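Local coordinates for protein RhCC (Rhodococcus jostii, PDB 4U5R) that probably acts as an unusual cofactor-independent oxygenase of the tautomerase superfamily and can bind magnesium, at residues P1-F12 / Y38-P47. The protein carries 1 engineered substitution. Numbering follows the deposited sequence.
Sequences PYWEIFTPENAF and YVVVLFKDMP
Ile5 sits at the apolar centre, its CD1 resting against two side chains of strand 40-46. It lies 3.8 Å from Val41 CG1 and touches CE1 of Phe43, which runs alongside it. Phe12, beyond the turn, brings its CD2 against the same CE1. Trp3 CB and Val41 CG2 extend this face, which helix 14-32 covers. There Trp3 NE1 bonds to Tyr28 OH. The backbones of strands 2-8 and 40-46 pair in parallel, with nearly straight bonds such as Ile5 N to Leu42 O (2.9 Å).

Tyr2, Leu42, Phe6 and Lys44 lie on the other face. With CG anti to the backbone N (chi1 170°), the Tyr2 ring leans toward strand 40-46 and its CE1 comes within 3.6 Å of Leu42 CD1. The Phe6 ring runs alongside the extended lysine chain, with CE1 3.3 Å from Lys44 CD. Met46 SD meets this ring at its edge, a Met-aromatic contact. An alanine in place of Phe6 would probably take away the ring that the Lys44 methylenes and Met46 sulfur pack on within this chain, opening a gap beside them and leaving the lysine chain less restrained. Lys44 NZ forms a salt bridge with Glu4 OE2, modelled very short.

At the turn, Asn10 N donates to Asp45 OD2 (3.0 Å) from above the carboxylate plane. A water donates to Asp45 OD1 and accepts from Phe12 N. Thr7 OG1 donates to Pro8 O, which Ala11 N reaches from the opposite face.

Helix 14-32 links the two neighbouring strands in a beta-alpha-beta unit, as expected in the tautomerase superfamily. Val40 to Leu42 continue the sheet into a second subunit. Tyr2 OH and Glu4 OE1 hydrogen-bond to a Tris molecule, probably from the crystallisation liquor, which may mark a pocket. The Lys44 charge probably helps hold Glu4 in place beside it.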
loop_
_atom_site.group_PDB
_atom_site.type_symbol
_atom_site.label_atom_id
_atom_site.label_comp_id
_atom_site.label_asym_id
_atom_site.label_seq_id
_atom_site.Cartn_x
_atom_site.Cartn_y
_atom_site.Cartn_z
ATOM N N PRO B 1 1.332 9.936 9.404
ATOM C CA PRO B 1 2.099 8.896 8.716
ATOM C C PRO B 1 1.506 7.522 8.958
ATOM O O PRO B 1 0.957 7.238 10.023
ATOM C CB PRO B 1 3.493 9.016 9.341
ATOM C CG PRO B 1 3.537 10.413 9.877
ATOM C CD PRO B 1 2.161 10.684 10.358
ATOM N N TYR B 2 1.635 6.671 7.957
ATOM C CA TYR B 2 1.064 5.339 8.014
ATOM C C TYR B 2 2.163 4.310 7.835
ATOM O O TYR B 2 2.676 4.164 6.735
ATOM C CB TYR B 2 0.005 5.221 6.923
ATOM C CG TYR B 2 -0.546 3.853 6.669
ATOM C CD1 TYR B 2 -1.525 3.319 7.495
ATOM C CD2 TYR B 2 -0.141 3.121 5.560
ATOM C CE1 TYR B 2 -2.063 2.065 7.232
ATOM C CE2 TYR B 2 -0.662 1.868 5.295
ATOM C CZ TYR B 2 -1.626 1.348 6.144
ATOM O OH TYR B 2 -2.182 0.113 5.902
ATOM N N TRP B 3 2.528 3.610 8.908
ATOM C CA TRP B 3 3.618 2.631 8.850
ATOM C C TRP B 3 3.126 1.199 8.932
ATOM O O TRP B 3 2.280 0.865 9.764
ATOM C CB TRP B 3 4.611 2.842 9.994
ATOM C CG TRP B 3 5.507 4.022 9.903
ATOM C CD1 TRP B 3 5.144 5.341 9.796
ATOM C CD2 TRP B 3 6.929 4.000 9.987
ATOM N NE1 TRP B 3 6.268 6.134 9.771
ATOM C CE2 TRP B 3 7.375 5.333 9.890
ATOM C CE3 TRP B 3 7.874 2.975 10.104
ATOM C CZ2 TRP B 3 8.730 5.673 9.923
ATOM C CZ3 TRP B 3 9.225 3.314 10.145
ATOM C CH2 TRP B 3 9.636 4.652 10.040
ATOM N N GLU B 4 3.684 0.351 8.078
ATOM C CA GLU B 4 3.490 -1.080 8.171
ATOM C C GLU B 4 4.814 -1.741 8.461
ATOM O O GLU B 4 5.766 -1.527 7.726
ATOM C CB GLU B 4 2.947 -1.633 6.876
ATOM C CG GLU B 4 1.526 -1.276 6.559
ATOM C CD GLU B 4 1.162 -1.762 5.176
ATOM O OE1 GLU B 4 1.788 -1.288 4.201
ATOM O OE2 GLU B 4 0.298 -2.651 5.066
ATOM N N ILE B 5 4.871 -2.564 9.505
ATOM C CA ILE B 5 6.084 -3.311 9.796
ATOM C C ILE B 5 5.778 -4.799 9.802
ATOM O O ILE B 5 5.060 -5.298 10.662
ATOM C CB ILE B 5 6.702 -2.847 11.138
ATOM C CG1 ILE B 5 6.980 -1.338 11.062
ATOM C CG2 ILE B 5 7.974 -3.626 11.448
ATOM C CD1 ILE B 5 7.594 -0.731 12.303
ATOM N N PHE B 6 6.289 -5.486 8.790
ATOM C CA PHE B 6 6.090 -6.918 8.612
ATOM C C PHE B 6 7.258 -7.668 9.221
ATOM O O PHE B 6 8.381 -7.511 8.767
ATOM C CB PHE B 6 5.984 -7.261 7.123
ATOM C CG PHE B 6 4.821 -6.624 6.425
ATOM C CD1 PHE B 6 3.600 -7.272 6.369
ATOM C CD2 PHE B 6 4.967 -5.406 5.769
ATOM C CE1 PHE B 6 2.532 -6.708 5.694
ATOM C CE2 PHE B 6 3.901 -4.831 5.100
ATOM C CZ PHE B 6 2.679 -5.477 5.069
ATOM N N THR B 7 6.999 -8.474 10.249
ATOM C CA THR B 7 8.059 -9.169 10.999
ATOM C C THR B 7 7.887 -10.685 11.037
ATOM O O THR B 7 6.769 -11.183 10.898
ATOM C CB THR B 7 8.107 -8.714 12.473
ATOM O OG1 THR B 7 6.974 -9.251 13.167
ATOM C CG2 THR B 7 8.102 -7.201 12.585
ATOM N N PRO B 8 8.987 -11.425 11.260
ATOM C CA PRO B 8 8.823 -12.823 11.656
ATOM C C PRO B 8 7.868 -12.897 12.826
ATOM O O PRO B 8 7.913 -12.002 13.678
ATOM C CB PRO B 8 10.235 -13.244 12.079
ATOM C CG PRO B 8 11.136 -12.354 11.305
ATOM C CD PRO B 8 10.406 -11.034 11.166
ATOM N N GLU B 9 7.020 -13.922 12.862
ATOM C CA GLU B 9 6.088 -14.109 13.966
ATOM C C GLU B 9 6.791 -13.975 15.305
ATOM O O GLU B 9 7.858 -14.538 15.500
ATOM C CB GLU B 9 5.423 -15.479 13.892
ATOM C CG GLU B 9 4.050 -15.495 13.279
ATOM C CD GLU B 9 3.319 -16.780 13.601
ATOM O OE1 GLU B 9 3.883 -17.860 13.332
ATOM O OE2 GLU B 9 2.195 -16.710 14.146
ATOM N N ASN B 10 6.186 -13.209 16.204
ATOM C CA ASN B 10 6.631 -13.090 17.595
ATOM C C ASN B 10 8.004 -12.429 17.770
ATOM O O ASN B 10 8.609 -12.511 18.843
ATOM C CB ASN B 10 6.613 -14.478 18.269
ATOM C CG ASN B 10 5.289 -15.211 18.069
ATOM O OD1 ASN B 10 5.263 -16.367 17.644
ATOM N ND2 ASN B 10 4.184 -14.538 18.363
ATOM N N ALA B 11 8.482 -11.727 16.743
ATOM C CA ALA B 11 9.754 -11.014 16.843
ATOM C C ALA B 11 9.738 -9.967 17.956
ATOM O O ALA B 11 10.732 -9.799 18.673
ATOM C CB ALA B 11 10.103 -10.342 15.511
ATOM N N PHE B 12 8.616 -9.254 18.077
ATOM C CA PHE B 12 8.485 -8.164 19.040
ATOM C C PHE B 12 7.465 -8.439 20.132
ATOM O O PHE B 12 6.358 -8.916 19.866
ATOM C CB PHE B 12 8.092 -6.868 18.329
ATOM C CG PHE B 12 9.122 -6.359 17.366
ATOM C CD1 PHE B 12 10.474 -6.501 17.620
ATOM C CD2 PHE B 12 8.726 -5.704 16.209
ATOM C CE1 PHE B 12 11.412 -6.011 16.731
ATOM C CE2 PHE B 12 9.659 -5.212 15.316
ATOM C CZ PHE B 12 11.001 -5.373 15.571
ATOM N N TYR B 38 -1.434 11.279 14.724
ATOM C CA TYR B 38 -1.248 11.121 13.268
ATOM C C TYR B 38 -0.390 9.901 12.941
ATOM O O TYR B 38 -0.549 9.297 11.875
ATOM C CB TYR B 38 -0.576 12.341 12.618
ATOM C CG TYR B 38 -1.439 13.559 12.377
ATOM C CD1 TYR B 38 -2.731 13.637 12.867
ATOM C CD2 TYR B 38 -0.943 14.632 11.653
ATOM C CE1 TYR B 38 -3.506 14.766 12.654
ATOM C CE2 TYR B 38 -1.710 15.757 11.423
ATOM C CZ TYR B 38 -2.984 15.816 11.930
ATOM O OH TYR B 38 -3.736 16.942 11.718
ATOM N N VAL B 39 0.525 9.548 13.843
ATOM C CA VAL B 39 1.484 8.475 13.564
ATOM C C VAL B 39 0.902 7.101 13.911
ATOM O O VAL B 39 0.755 6.738 15.082
ATOM C CB VAL B 39 2.807 8.697 14.335
ATOM C CG1 VAL B 39 3.887 7.767 13.814
ATOM C CG2 VAL B 39 3.271 10.133 14.186
ATOM N N VAL B 40 0.599 6.341 12.864
ATOM C CA VAL B 40 0.006 5.015 13.004
ATOM C C VAL B 40 1.042 3.970 12.577
ATOM O O VAL B 40 1.645 4.068 11.495
ATOM C CB VAL B 40 -1.283 4.884 12.160
ATOM C CG1 VAL B 40 -1.799 3.454 12.173
ATOM C CG2 VAL B 40 -2.356 5.868 12.652
ATOM N N VAL B 41 1.265 2.982 13.435
ATOM C CA VAL B 41 2.185 1.893 13.123
ATOM C C VAL B 41 1.455 0.555 13.250
ATOM O O VAL B 41 0.949 0.178 14.326
ATOM C CB VAL B 41 3.431 1.890 14.038
ATOM C CG1 VAL B 41 4.364 0.758 13.622
ATOM C CG2 VAL B 41 4.179 3.206 13.967
ATOM N N LEU B 42 1.389 -0.173 12.145
ATOM C CA LEU B 42 0.707 -1.459 12.141
ATOM C C LEU B 42 1.746 -2.579 12.105
ATOM O O LEU B 42 2.521 -2.675 11.149
ATOM C CB LEU B 42 -0.252 -1.571 10.941
ATOM C CG LEU B 42 -1.236 -0.414 10.707
ATOM C CD1 LEU B 42 -2.142 -0.708 9.518
ATOM C CD2 LEU B 42 -2.065 -0.150 11.959
ATOM N N PHE B 43 1.775 -3.396 13.157
ATOM C CA PHE B 43 2.665 -4.554 13.204
ATOM C C PHE B 43 1.989 -5.793 12.644
ATOM O O PHE B 43 0.898 -6.175 13.068
ATOM C CB PHE B 43 3.135 -4.820 14.636
ATOM C CG PHE B 43 4.050 -3.772 15.158
ATOM C CD1 PHE B 43 5.404 -3.823 14.872
ATOM C CD2 PHE B 43 3.565 -2.720 15.910
ATOM C CE1 PHE B 43 6.256 -2.841 15.315
ATOM C CE2 PHE B 43 4.416 -1.737 16.377
ATOM C CZ PHE B 43 5.770 -1.807 16.085
ATOM N N LYS B 44 2.645 -6.426 11.683
ATOM C CA LYS B 44 2.048 -7.563 11.009
ATOM C C LYS B 44 2.988 -8.758 11.135
ATOM O O LYS B 44 4.037 -8.816 10.486
ATOM C CB LYS B 44 1.747 -7.196 9.546
ATOM C CG LYS B 44 0.697 -6.069 9.424
ATOM C CD LYS B 44 0.604 -5.485 8.020
ATOM C CE LYS B 44 -0.540 -4.501 7.889
ATOM N NZ LYS B 44 -0.816 -4.233 6.452
ATOM N N ASP B 45 2.619 -9.692 12.011
ATOM C CA ASP B 45 3.372 -10.918 12.196
ATOM C C ASP B 45 3.196 -11.833 10.989
ATOM O O ASP B 45 2.070 -12.142 10.587
ATOM C CB ASP B 45 2.928 -11.628 13.483
ATOM C CG ASP B 45 3.787 -11.258 14.682
ATOM O OD1 ASP B 45 4.711 -10.435 14.534
ATOM O OD2 ASP B 45 3.532 -11.791 15.779
ATOM N N MET B 46 4.316 -12.237 10.395
ATOM C CA MET B 46 4.288 -13.143 9.256
ATOM C C MET B 46 4.751 -14.525 9.663
ATOM O O MET B 46 5.878 -14.686 10.145
ATOM C CB MET B 46 5.175 -12.627 8.123
ATOM C CG MET B 46 4.791 -11.248 7.629
ATOM S SD MET B 46 3.158 -11.203 6.853
ATOM C CE MET B 46 3.392 -12.176 5.364
ATOM N N PRO B 47 3.885 -15.528 9.487
ATOM C CA PRO B 47 4.278 -16.922 9.737
ATOM C C PRO B 47 5.465 -17.358 8.886
ATOM O O PRO B 47 5.711 -16.772 7.827
ATOM C CB PRO B 47 3.021 -17.714 9.356
ATOM C CG PRO B 47 1.895 -16.761 9.527
ATOM C CD PRO B 47 2.451 -15.402 9.172
HETATM O O HOH W 1 5.830 -9.603 16.861
#